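Local coordinates for xyloglucan-specific endo-beta-1,4-glucanase BoGH5A (PDB 3ZMR), which hydrolyses internal beta-1,4-glucosidic linkages of the xyloglucan backbone with retention of configuration, releasing xyloglucan oligosaccharides, at residues Glu235-Met240 with Asn282-Val287. Numbering follows the deposited sequence.
With EDO (1,2-ethanediol), chain H.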
loop_
_atom_site.group_PDB
_atom_site.type_symbol
_atom_site.label_atom_id
_atom_site.label_comp_id
_atom_site.label_asym_id
_atom_site.label_seq_id
_atom_site.Cartn_x
_atom_site.Cartn_y
_atom_site.Cartn_z
ATOM N N GLU A 235 -11.077 -11.463 7.497
ATOM C CA GLU A 235 -11.451 -12.768 6.956
ATOM C C GLU A 235 -11.718 -12.671 5.459
ATOM O O GLU A 235 -11.259 -13.508 4.665
ATOM C CB GLU A 235 -12.678 -13.280 7.675
ATOM C CG GLU A 235 -13.312 -14.524 7.092
ATOM C CD GLU A 235 -14.516 -14.943 7.888
ATOM O OE1 GLU A 235 -14.342 -15.668 8.887
ATOM O OE2 GLU A 235 -15.608 -14.486 7.524
ATOM N N ARG A 236 -12.444 -11.622 5.052
ATOM C CA ARG A 236 -12.758 -11.430 3.640
ATOM C C ARG A 236 -11.514 -11.124 2.803
ATOM O O ARG A 236 -11.348 -11.674 1.721
ATOM C CB ARG A 236 -13.798 -10.327 3.485
ATOM C CG ARG A 236 -14.149 -10.019 2.049
ATOM C CD ARG A 236 -15.322 -9.086 1.968
ATOM N NE ARG A 236 -15.653 -8.733 0.607
ATOM C CZ ARG A 236 -16.723 -8.006 0.287
ATOM N NH1 ARG A 236 -17.548 -7.591 1.235
ATOM N NH2 ARG A 236 -16.969 -7.688 -0.971
ATOM N N LEU A 237 -10.678 -10.216 3.295
ATOM C CA LEU A 237 -9.464 -9.823 2.573
ATOM C C LEU A 237 -8.575 -11.066 2.360
ATOM O O LEU A 237 -8.048 -11.300 1.245
ATOM C CB LEU A 237 -8.771 -8.730 3.352
ATOM C CG LEU A 237 -7.590 -8.093 2.595
ATOM C CD1 LEU A 237 -7.994 -7.384 1.316
ATOM C CD2 LEU A 237 -6.844 -7.154 3.538
ATOM N N GLU A 238 -8.442 -11.888 3.399
ATOM C CA GLU A 238 -7.700 -13.148 3.275
ATOM C C GLU A 238 -8.313 -14.086 2.240
ATOM O O GLU A 238 -7.623 -14.671 1.406
ATOM C CB GLU A 238 -7.610 -13.865 4.640
ATOM C CG GLU A 238 -6.928 -15.222 4.536
ATOM C CD GLU A 238 -6.787 -15.967 5.854
ATOM O OE1 GLU A 238 -7.553 -15.707 6.785
ATOM O OE2 GLU A 238 -5.885 -16.826 5.939
ATOM N N ALA A 239 -9.638 -14.263 2.311
ATOM C CA ALA A 239 -10.309 -15.221 1.427
ATOM C C ALA A 239 -10.130 -14.830 -0.030
ATOM O O ALA A 239 -9.913 -15.680 -0.896
ATOM C CB ALA A 239 -11.783 -15.333 1.761
ATOM N N MET A 240 -10.176 -13.526 -0.289
ATOM C CA MET A 240 -10.031 -13.011 -1.638
ATOM C C MET A 240 -8.593 -13.134 -2.103
ATOM O O MET A 240 -8.307 -13.698 -3.179
ATOM C CB MET A 240 -10.536 -11.560 -1.725
ATOM C CG MET A 240 -12.046 -11.433 -1.474
ATOM S SD MET A 240 -12.597 -9.726 -1.543
ATOM C CE MET A 240 -12.524 -9.417 -3.297
ATOM N N ASN A 282 -3.298 -0.716 9.214
ATOM C CA ASN A 282 -1.999 -1.387 9.144
ATOM C C ASN A 282 -2.170 -2.914 9.234
ATOM O O ASN A 282 -1.513 -3.666 8.504
ATOM C CB ASN A 282 -1.065 -0.875 10.229
ATOM C CG ASN A 282 -0.353 0.429 9.871
ATOM O OD1 ASN A 282 0.280 0.544 8.816
ATOM N ND2 ASN A 282 -0.398 1.383 10.790
ATOM N N GLY A 283 -3.159 -3.352 10.020
ATOM C CA GLY A 283 -3.496 -4.748 10.112
ATOM C C GLY A 283 -3.915 -5.389 8.788
ATOM O O GLY A 283 -3.592 -6.541 8.519
ATOM N N PHE A 284 -4.675 -4.660 7.976
ATOM C CA PHE A 284 -5.073 -5.153 6.632
ATOM C C PHE A 284 -3.830 -5.462 5.789
ATOM O O PHE A 284 -3.786 -6.453 5.053
ATOM C CB PHE A 284 -5.961 -4.145 5.884
ATOM C CG PHE A 284 -7.322 -3.867 6.545
ATOM C CD1 PHE A 284 -7.978 -4.809 7.325
ATOM C CD2 PHE A 284 -7.934 -2.635 6.377
ATOM C CE1 PHE A 284 -9.218 -4.515 7.919
ATOM C CE2 PHE A 284 -9.170 -2.338 6.922
ATOM C CZ PHE A 284 -9.819 -3.275 7.703
ATOM N N ASN A 285 -2.845 -4.567 5.844
ATOM C CA ASN A 285 -1.582 -4.794 5.134
ATOM C C ASN A 285 -0.920 -6.087 5.583
ATOM O O ASN A 285 -0.445 -6.868 4.775
ATOM C CB ASN A 285 -0.603 -3.629 5.294
ATOM C CG ASN A 285 -1.039 -2.364 4.580
ATOM O OD1 ASN A 285 -1.809 -2.386 3.629
ATOM N ND2 ASN A 285 -0.506 -1.244 5.041
ATOM N N GLN A 286 -0.931 -6.325 6.882
ATOM C CA GLN A 286 -0.381 -7.560 7.440
ATOM C C GLN A 286 -1.152 -8.819 6.993
ATOM O O GLN A 286 -0.530 -9.834 6.646
ATOM C CB GLN A 286 -0.301 -7.488 8.972
ATOM C CG GLN A 286 0.458 -8.696 9.534
ATOM C CD GLN A 286 1.945 -8.611 9.265
ATOM O OE1 GLN A 286 2.629 -7.740 9.806
ATOM N NE2 GLN A 286 2.441 -9.486 8.395
ATOM N N VAL A 287 -2.478 -8.748 6.997
ATOM C CA VAL A 287 -3.304 -9.836 6.502
ATOM C C VAL A 287 -2.912 -10.197 5.062
ATOM O O VAL A 287 -2.762 -11.364 4.699
ATOM C CB VAL A 287 -4.810 -9.527 6.581
ATOM C CG1 VAL A 287 -5.631 -10.612 5.891
ATOM C CG2 VAL A 287 -5.242 -9.401 8.040
HETATM C C1 EDO H . -18.704 -8.771 5.019
HETATM O O1 EDO H . -19.663 -7.760 5.356
HETATM C C2 EDO H . -17.311 -8.170 5.063
HETATM O O2 EDO H . -17.240 -7.106 4.111
#
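With its CG turned anti to the backbone N (chi1 -172°), Leu237 carries methyl CD2 across to Phe284, whose own chi1 of -64° sets CG beside the backbone N and carries the ring from there. The contact illustrates how neighbouring outer helices of a TIM barrel pack: the segments 235-240 and 282-287, on helices 227-248 and 275-293, run 30° apart in the same general sense, their axes 9.8 Å apart at closest approach. Leu237 CD2 rests 3.9 Å from Phe284 CB, the two side chains crossing at about a right angle, and the same methyl lies 3.5 Å from Phe284 O. Leu222 and Leu233 extend this apolar patch round the phenylalanine. Nearly a turn after Phe284, Val287 CG1 packs against Glu238, 4.0 Å from both its N and its CB, while the extended Glu238 chain sends OE2 to a hydrogen bond with Tyr99. No hydrogen bond joins the two segments, which meet through apolar packing. Elsewhere on the first helix, extended Arg236 bonds Ser178 through NH2 and forms a cation-pi contact with Trp221; an alanine here would probably leave that indole without its cationic partner and the serine hydroxyl without this bond. At the guanidinium edge, Arg236 NH1 donates a bent hydrogen bond to O2 of an ethanediol, probably from the crystallisation liquor, at 2.9 Å.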